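Local coordinates for protein alpha,alpha-trehalose-phosphate synthase (UDP-forming) (Burkholderia xenovorans, PDB 5HXA) that acts as an enzyme of glycosyltransferase family 20, with the two Rossmann-like domains of the GT-B fold, at residues L93-H98 with D102-D107; G218-H221 with F226-V229; E379-Q384 with A438-P443. All coordinates share one frame; numbering follows the deposited sequence.

How the contacts relate
None of the three contacts nests in or crosses another; they follow in series along the chain. Contact 1 comes first and closes the short connection between helix 78-97 and helix 108-126, which belongs to the half of the protein built on the mixed sheet. Contact 2 closes a tight beta hairpin, pairing strands 219-222 and 225-231 of that same sheet, its centre about 27 Å from that of contact 1. Contact 3 closes the longest loop, with 53 residues between its segments, and joins helix 375-382 to helix 430-446 beside the six-stranded parallel sheet of the other half. Contacts 1 and 3 lie on opposite sides of the chain's centre, their centres about 34 Å apart.

Contact 1 of 3, residues L93-H98 with D102-D107; sequences LWPTFH and DLSRYD
Pro95 and Thr96, in the last turn of helix 78-97, receive Ser104 from the loop joining two successive helices, 78-97 and 108-126, folded back on the end of the first. The pyrrolidine ring of Pro95 lies against the loop: CG is over the backbone, 3.8 Å from Ser104 CA, and CB is 4.1 Å from Leu103 CB. Tyr275 also packs on both Pro95 and Leu103. Beside the ring, Thr96 OG1 comes 3.2 Å from Ser104 OG. The two hydroxyls converge because each hydrogen-bonds to the carbonyl O of Thr92, one turn back in the helix. Ser104 turns OG away from its own backbone N (chi1 -175°), which aims it at the helix; Thr96 holds OG1 beside its N, with its side chain also touching Val171 of helix 169-172. Within the loop, Arg105 curls so that NH1 bonds to the carbonyl oxygens of both Asp102 and Ser104. At the helix end, the imidazole of His98 leans over the indole and points CE1 at its face, 3.2 Å above the centre of the Trp94 ring. The Trp94 carbonyl O is gripped from opposite faces of its plane, by His98 N and by His98 ND1, the latter at 2.9 Å.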
loop_
_atom_site.group_PDB
_atom_site.type_symbol
_atom_site.label_atom_id
_atom_site.label_comp_id
_atom_site.label_asym_id
_atom_site.label_seq_id
_atom_site.Cartn_x
_atom_site.Cartn_y
_atom_site.Cartn_z
ATOM N N LEU A 93 -1.269 1.150 -13.752
ATOM C CA LEU A 93 -1.830 -0.087 -13.212
ATOM C C LEU A 93 -0.751 -0.965 -12.587
ATOM O O LEU A 93 -0.909 -1.445 -11.456
ATOM C CB LEU A 93 -2.579 -0.858 -14.309
ATOM C CG LEU A 93 -3.828 -0.186 -14.895
ATOM C CD1 LEU A 93 -4.474 -1.066 -15.975
ATOM C CD2 LEU A 93 -4.837 0.163 -13.801
ATOM N N TRP A 94 0.351 -1.196 -13.311
ATOM C CA TRP A 94 1.376 -2.111 -12.808
ATOM C C TRP A 94 1.895 -1.712 -11.429
ATOM O O TRP A 94 1.853 -2.556 -10.516
ATOM C CB TRP A 94 2.525 -2.241 -13.818
ATOM C CG TRP A 94 3.654 -3.084 -13.251
ATOM C CD1 TRP A 94 4.680 -2.667 -12.426
ATOM C CD2 TRP A 94 3.839 -4.482 -13.441
ATOM N NE1 TRP A 94 5.489 -3.733 -12.106
ATOM C CE2 TRP A 94 5.000 -4.857 -12.721
ATOM C CE3 TRP A 94 3.145 -5.458 -14.161
ATOM C CZ2 TRP A 94 5.474 -6.164 -12.701
ATOM C CZ3 TRP A 94 3.621 -6.763 -14.141
ATOM C CH2 TRP A 94 4.776 -7.102 -13.418
ATOM N N PRO A 95 2.384 -0.485 -11.192
ATOM C CA PRO A 95 2.879 -0.180 -9.835
ATOM C C PRO A 95 1.797 -0.245 -8.767
ATOM O O PRO A 95 2.044 -0.774 -7.675
ATOM C CB PRO A 95 3.470 1.234 -9.977
ATOM C CG PRO A 95 2.844 1.802 -11.202
ATOM C CD PRO A 95 2.626 0.634 -12.125
ATOM N N THR A 96 0.594 0.266 -9.045
ATOM C CA THR A 96 -0.466 0.234 -8.037
ATOM C C THR A 96 -0.912 -1.193 -7.714
ATOM O O THR A 96 -1.111 -1.540 -6.540
ATOM C CB THR A 96 -1.661 1.067 -8.508
ATOM O OG1 THR A 96 -1.227 2.406 -8.747
ATOM C CG2 THR A 96 -2.748 1.102 -7.428
ATOM N N PHE A 97 -1.097 -2.036 -8.736
ATOM C CA PHE A 97 -1.515 -3.409 -8.454
ATOM C C PHE A 97 -0.440 -4.187 -7.696
ATOM O O PHE A 97 -0.761 -5.198 -7.064
ATOM C CB PHE A 97 -1.865 -4.168 -9.747
ATOM C CG PHE A 97 -3.234 -3.847 -10.319
ATOM C CD1 PHE A 97 -3.815 -2.589 -10.148
ATOM C CD2 PHE A 97 -3.933 -4.815 -11.029
ATOM C CE1 PHE A 97 -5.067 -2.303 -10.695
ATOM C CE2 PHE A 97 -5.187 -4.547 -11.573
ATOM C CZ PHE A 97 -5.757 -3.289 -11.405
ATOM N N HIS A 98 0.828 -3.754 -7.766
ATOM C CA HIS A 98 1.899 -4.319 -6.951
ATOM C C HIS A 98 2.124 -3.535 -5.656
ATOM O O HIS A 98 3.213 -3.605 -5.069
ATOM C CB HIS A 98 3.195 -4.423 -7.773
ATOM C CG HIS A 98 3.136 -5.495 -8.822
ATOM N ND1 HIS A 98 2.617 -5.278 -10.083
ATOM C CD2 HIS A 98 3.482 -6.806 -8.781
ATOM C CE1 HIS A 98 2.666 -6.402 -10.779
ATOM N NE2 HIS A 98 3.182 -7.345 -10.012
ATOM N N ASP A 102 2.867 4.789 -4.683
ATOM C CA ASP A 102 3.812 5.905 -4.619
ATOM C C ASP A 102 4.646 6.027 -5.891
ATOM O O ASP A 102 5.167 7.109 -6.178
ATOM C CB ASP A 102 4.752 5.755 -3.423
ATOM C CG ASP A 102 5.613 4.507 -3.513
ATOM O OD1 ASP A 102 5.033 3.393 -3.440
ATOM O OD2 ASP A 102 6.860 4.626 -3.655
ATOM N N LEU A 103 4.794 4.941 -6.650
ATOM C CA LEU A 103 5.496 4.965 -7.927
ATOM C C LEU A 103 4.561 5.184 -9.110
ATOM O O LEU A 103 5.041 5.369 -10.232
ATOM C CB LEU A 103 6.265 3.654 -8.127
ATOM C CG LEU A 103 7.374 3.375 -7.105
ATOM C CD1 LEU A 103 8.004 2.000 -7.351
ATOM C CD2 LEU A 103 8.429 4.485 -7.141
ATOM N N SER A 104 3.253 5.169 -8.880
ATOM C CA SER A 104 2.263 5.326 -9.933
ATOM C C SER A 104 2.137 6.791 -10.337
ATOM O O SER A 104 2.336 7.701 -9.532
ATOM C CB SER A 104 0.909 4.795 -9.461
ATOM O OG SER A 104 -0.077 4.816 -10.485
ATOM N N ARG A 105 1.809 7.013 -11.602
ATOM C CA ARG A 105 1.495 8.345 -12.094
ATOM C C ARG A 105 0.256 8.227 -12.962
ATOM O O ARG A 105 0.144 7.294 -13.760
ATOM C CB ARG A 105 2.662 8.941 -12.899
ATOM C CG ARG A 105 3.944 9.143 -12.089
ATOM C CD ARG A 105 3.785 10.182 -10.975
ATOM N NE ARG A 105 5.044 10.422 -10.263
ATOM C CZ ARG A 105 5.473 9.699 -9.230
ATOM N NH1 ARG A 105 4.748 8.684 -8.774
ATOM N NH2 ARG A 105 6.630 9.990 -8.649
ATOM N N TYR A 106 -0.676 9.155 -12.804
ATOM C CA TYR A 106 -1.915 9.119 -13.565
ATOM C C TYR A 106 -1.961 10.297 -14.521
ATOM O O TYR A 106 -1.644 11.429 -14.143
ATOM C CB TYR A 106 -3.149 9.140 -12.655
ATOM C CG TYR A 106 -4.428 9.200 -13.461
ATOM C CD1 TYR A 106 -4.834 8.107 -14.229
ATOM C CD2 TYR A 106 -5.200 10.354 -13.495
ATOM C CE1 TYR A 106 -5.989 8.156 -14.991
ATOM C CE2 TYR A 106 -6.359 10.413 -14.250
ATOM C CZ TYR A 106 -6.746 9.309 -14.997
ATOM O OH TYR A 106 -7.888 9.360 -15.756
ATOM N N ASP A 107 -2.358 10.026 -15.758
ATOM C CA ASP A 107 -2.510 11.070 -16.756
ATOM C C ASP A 107 -3.770 10.797 -17.565
ATOM O O ASP A 107 -3.946 9.695 -18.100
ATOM C CB ASP A 107 -1.285 11.144 -17.670
ATOM C CG ASP A 107 -1.388 12.270 -18.681
ATOM O OD1 ASP A 107 -1.082 13.426 -18.321
ATOM O OD2 ASP A 107 -1.790 12.000 -19.826
#

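Contact 2 of 3, residues G218-H221 with F226-V229; sequences GMVH and FLKV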
loop_
_atom_site.group_PDB
_atom_site.type_symbol
_atom_site.label_atom_id
_atom_site.label_comp_id
_atom_site.label_asym_id
_atom_site.label_seq_id
_atom_site.Cartn_x
_atom_site.Cartn_y
_atom_site.Cartn_z
ATOM N N GLY A 218 -19.582 -19.078 -6.498
ATOM C CA GLY A 218 -18.685 -18.073 -7.046
ATOM C C GLY A 218 -19.328 -17.017 -7.927
ATOM O O GLY A 218 -18.613 -16.192 -8.515
ATOM N N MET A 219 -20.646 -16.998 -8.021
ATOM C CA MET A 219 -21.331 -16.037 -8.871
ATOM C C MET A 219 -21.428 -14.683 -8.175
ATOM O O MET A 219 -21.495 -14.598 -6.946
ATOM C CB MET A 219 -22.728 -16.551 -9.229
ATOM C CG MET A 219 -22.723 -17.852 -10.034
ATOM S SD MET A 219 -21.899 -17.725 -11.635
ATOM C CE MET A 219 -23.046 -16.697 -12.548
ATOM N N VAL A 220 -21.427 -13.619 -8.984
ATOM C CA VAL A 220 -21.531 -12.240 -8.524
ATOM C C VAL A 220 -22.571 -11.536 -9.382
ATOM O O VAL A 220 -22.605 -11.727 -10.602
ATOM C CB VAL A 220 -20.177 -11.507 -8.622
ATOM C CG1 VAL A 220 -20.359 -10.002 -8.380
ATOM C CG2 VAL A 220 -19.178 -12.107 -7.654
ATOM N N HIS A 221 -23.416 -10.721 -8.748
ATOM C CA HIS A 221 -24.405 -9.893 -9.433
ATOM C C HIS A 221 -23.982 -8.445 -9.256
ATOM O O HIS A 221 -24.081 -7.899 -8.153
ATOM C CB HIS A 221 -25.797 -10.125 -8.855
ATOM C CG HIS A 221 -26.887 -9.417 -9.601
ATOM N ND1 HIS A 221 -28.200 -9.426 -9.181
ATOM C CD2 HIS A 221 -26.864 -8.705 -10.752
ATOM C CE1 HIS A 221 -28.939 -8.741 -10.040
ATOM N NE2 HIS A 221 -28.150 -8.289 -11.000
ATOM N N PHE A 226 -24.688 -10.827 -14.222
ATOM C CA PHE A 226 -24.119 -11.918 -13.443
ATOM C C PHE A 226 -22.810 -12.363 -14.087
ATOM O O PHE A 226 -22.654 -12.315 -15.309
ATOM C CB PHE A 226 -25.085 -13.107 -13.344
ATOM C CG PHE A 226 -26.071 -13.006 -12.194
ATOM C CD1 PHE A 226 -27.201 -12.208 -12.300
ATOM C CD2 PHE A 226 -25.856 -13.701 -11.009
ATOM C CE1 PHE A 226 -28.115 -12.101 -11.243
ATOM C CE2 PHE A 226 -26.763 -13.597 -9.943
ATOM C CZ PHE A 226 -27.897 -12.804 -10.065
ATOM N N LEU A 227 -21.869 -12.795 -13.253
ATOM C CA LEU A 227 -20.587 -13.303 -13.732
ATOM C C LEU A 227 -20.033 -14.250 -12.680
ATOM O O LEU A 227 -20.395 -14.176 -11.501
ATOM C CB LEU A 227 -19.582 -12.172 -14.012
ATOM C CG LEU A 227 -19.186 -11.238 -12.864
ATOM C CD1 LEU A 227 -17.777 -10.690 -13.070
ATOM C CD2 LEU A 227 -20.170 -10.063 -12.700
ATOM N N LYS A 228 -19.146 -15.143 -13.117
ATOM C CA LYS A 228 -18.435 -16.037 -12.208
ATOM C C LYS A 228 -17.056 -15.459 -11.930
ATOM O O LYS A 228 -16.360 -15.031 -12.857
ATOM C CB LYS A 228 -18.309 -17.451 -12.787
ATOM C CG LYS A 228 -17.689 -18.451 -11.798
ATOM C CD LYS A 228 -17.826 -19.872 -12.290
ATOM C CE LYS A 228 -17.204 -20.868 -11.319
ATOM N NZ LYS A 228 -17.889 -20.867 -10.005
ATOM N N VAL A 229 -16.667 -15.428 -10.658
ATOM C CA VAL A 229 -15.378 -14.881 -10.247
ATOM C C VAL A 229 -14.655 -15.956 -9.446
ATOM O O VAL A 229 -15.209 -16.488 -8.479
ATOM C CB VAL A 229 -15.542 -13.588 -9.417
ATOM C CG1 VAL A 229 -14.189 -12.939 -9.144
ATOM C CG2 VAL A 229 -16.458 -12.592 -10.147
#
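Leu227 O takes the N-H of Val220 at 2.8 Å, nearly along the C=O axis, and also meets the CA of Met219 in a CA-H...O contact. The return bond runs from Leu227 N to Val220 O at 3.0 Å, so Val220 and Leu227 form a hydrogen-bonded antiparallel pair; Val229 N extends the pairing to Gly218 O. On the face with Met219, Phe226 folds its ring over His221 as an offset stack, centroids 4.2 Å apart and planes at 22°. CE1 of Phe226 sits over the centre of the imidazole, while His221 CB lies over the phenyl face toward its rim. The imidazole reaches under the phenyl ring because His221 swings CG away from its backbone N (chi1 -174°). Met219 bends at chi2 and chi3: its SD packs 3.8 Å from Lys228 CB, crossing that side chain at about a right angle, and CE lies over the Leu227 carbonyl, 3.8 Å from Leu227 O, with Phe226 CB a little further off. On the other face, Leu227 brings CD2 to 3.6 Å from Val220 O, and Val220 CG2 meets Val229 CG2 at 3.7 Å. Leu227 and Val229 continue onto Ile191 and Phe193 of strand 190-193. This is a beta hairpin whose strand 225-231 continues the parallel run of the Rossmann-like sheet beside 190-193, while 219-222 turns back antiparallel and passes the sheet on to edge strand 212-214.

Contact 3 of 3, residues E379-Q384 with A438-P443; sequences EYVASQ and ADMMAP
Met440 reaches from helix 430-446 across Val381 of helix 375-382, the two side chains crossing at about a right angle. Its CB rests 3.9 Å from Val381 CG1; the extended chi2 (-175°) then carries SD to 3.8 Å from Val381 CG2. The bend at chi3 brings the terminal CE back over the valine, where it lies 3.8 Å from CG2 and close to CG1 as well, so both valine methyls are engaged by one methionine. Met441, the next residue, instead bends at both chi2 and chi3 and sets its SD 3.7 Å from Ala382 CA and 4.1 Å from Ala382 CB. The contact across the segments is thus apolar and buried, with no hydrogen bond between them. The end of helix 375-382 is tied by its own side chains. Ser383 OG and Ser383 N both bond to Glu379 O, from opposite faces of its plane, while Gln384 NE2 bonds to Tyr380 O at 2.9 Å and rides above the Tyr380 ring toward its rim. The amide's two ends go further, OE1 to Gly390 N and NE2 to Phe358 O. Helix 375-382, which follows strand 363-366 and precedes strand 391-395 of the parallel sheet, packs among helix 430-446, helix 351-359 (Glu379 and Ser383 on Phe358) and helix 238-247 (Ala382 on Pro238 and Ile241).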
loop_
_atom_site.group_PDB
_atom_site.type_symbol
_atom_site.label_atom_id
_atom_site.label_comp_id
_atom_site.label_asym_id
_atom_site.label_seq_id
_atom_site.Cartn_x
_atom_site.Cartn_y
_atom_site.Cartn_z
ATOM N N GLU A 379 9.325 -23.557 -10.893
ATOM C CA GLU A 379 10.326 -24.086 -11.816
ATOM C C GLU A 379 11.591 -24.518 -11.087
ATOM O O GLU A 379 12.173 -25.562 -11.413
ATOM C CB GLU A 379 10.661 -23.033 -12.879
ATOM C CG GLU A 379 9.477 -22.694 -13.757
ATOM C CD GLU A 379 9.697 -21.437 -14.583
ATOM O OE1 GLU A 379 10.661 -20.696 -14.313
ATOM O OE2 GLU A 379 8.893 -21.200 -15.498
ATOM N N TYR A 380 12.041 -23.717 -10.113
ATOM C CA TYR A 380 13.229 -24.071 -9.339
ATOM C C TYR A 380 13.058 -25.432 -8.687
ATOM O O TYR A 380 13.965 -26.276 -8.729
ATOM C CB TYR A 380 13.528 -23.021 -8.246
ATOM C CG TYR A 380 14.627 -23.525 -7.320
ATOM C CD1 TYR A 380 15.969 -23.431 -7.691
ATOM C CD2 TYR A 380 14.321 -24.151 -6.110
ATOM C CE1 TYR A 380 16.980 -23.933 -6.871
ATOM C CE2 TYR A 380 15.322 -24.661 -5.278
ATOM C CZ TYR A 380 16.649 -24.556 -5.671
ATOM O OH TYR A 380 17.636 -25.068 -4.864
ATOM N N VAL A 381 11.906 -25.650 -8.047
ATOM C CA VAL A 381 11.677 -26.912 -7.343
ATOM C C VAL A 381 11.601 -28.068 -8.331
ATOM O O VAL A 381 12.261 -29.100 -8.152
ATOM C CB VAL A 381 10.414 -26.821 -6.468
ATOM C CG1 VAL A 381 10.092 -28.195 -5.829
ATOM C CG2 VAL A 381 10.617 -25.766 -5.379
ATOM N N ALA A 382 10.815 -27.906 -9.405
ATOM C CA ALA A 382 10.653 -28.992 -10.363
ATOM C C ALA A 382 11.946 -29.304 -11.108
ATOM O O ALA A 382 12.095 -30.418 -11.620
ATOM C CB ALA A 382 9.537 -28.668 -11.363
ATOM N N SER A 383 12.888 -28.355 -11.171
ATOM C CA SER A 383 14.187 -28.621 -11.794
ATOM C C SER A 383 15.075 -29.542 -10.964
ATOM O O SER A 383 16.044 -30.086 -11.500
ATOM C CB SER A 383 14.963 -27.316 -12.030
ATOM O OG SER A 383 14.330 -26.500 -12.992
ATOM N N GLN A 384 14.803 -29.702 -9.671
ATOM C CA GLN A 384 15.765 -30.357 -8.792
ATOM C C GLN A 384 15.899 -31.846 -9.097
ATOM O O GLN A 384 14.942 -32.523 -9.491
ATOM C CB GLN A 384 15.364 -30.169 -7.327
ATOM C CG GLN A 384 15.363 -28.712 -6.899
ATOM C CD GLN A 384 16.701 -28.041 -7.181
ATOM O OE1 GLN A 384 17.746 -28.505 -6.714
ATOM N NE2 GLN A 384 16.680 -26.968 -7.978
ATOM N N ALA A 438 9.485 -33.545 -2.279
ATOM C CA ALA A 438 8.336 -34.398 -2.572
ATOM C C ALA A 438 7.022 -33.703 -2.226
ATOM O O ALA A 438 6.042 -33.800 -2.980
ATOM C CB ALA A 438 8.455 -35.716 -1.809
ATOM N N ASP A 439 6.983 -33.003 -1.086
ATOM C CA ASP A 439 5.757 -32.342 -0.635
ATOM C C ASP A 439 5.332 -31.236 -1.587
ATOM O O ASP A 439 4.140 -30.933 -1.681
ATOM C CB ASP A 439 5.936 -31.743 0.768
ATOM C CG ASP A 439 5.949 -32.794 1.874
ATOM O OD1 ASP A 439 5.782 -33.992 1.575
ATOM O OD2 ASP A 439 6.119 -32.412 3.052
ATOM N N MET A 440 6.289 -30.591 -2.264
ATOM C CA MET A 440 5.977 -29.545 -3.227
ATOM C C MET A 440 5.655 -30.100 -4.611
ATOM O O MET A 440 4.762 -29.578 -5.288
ATOM C CB MET A 440 7.141 -28.552 -3.307
ATOM C CG MET A 440 7.284 -27.712 -2.041
ATOM S SD MET A 440 8.562 -26.454 -2.216
ATOM C CE MET A 440 10.050 -27.431 -2.006
ATOM N N MET A 441 6.340 -31.172 -5.031
ATOM C CA MET A 441 6.085 -31.761 -6.346
ATOM C C MET A 441 4.667 -32.321 -6.456
ATOM O O MET A 441 4.040 -32.247 -7.521
ATOM C CB MET A 441 7.109 -32.864 -6.642
ATOM C CG MET A 441 8.527 -32.354 -6.902
ATOM S SD MET A 441 8.625 -31.369 -8.416
ATOM C CE MET A 441 8.634 -32.650 -9.677
ATOM N N ALA A 442 4.152 -32.914 -5.384
ATOM C CA ALA A 442 2.845 -33.567 -5.483
ATOM C C ALA A 442 1.723 -32.596 -5.833
ATOM O O ALA A 442 0.967 -32.883 -6.778
ATOM C CB ALA A 442 2.544 -34.337 -4.191
ATOM N N PRO A 443 1.541 -31.459 -5.146
ATOM C CA PRO A 443 0.479 -30.536 -5.573
ATOM C C PRO A 443 0.780 -29.850 -6.895
ATOM O O PRO A 443 -0.161 -29.506 -7.620
ATOM C CB PRO A 443 0.394 -29.529 -4.414
ATOM C CG PRO A 443 1.742 -29.558 -3.812
ATOM C CD PRO A 443 2.176 -30.992 -3.901
#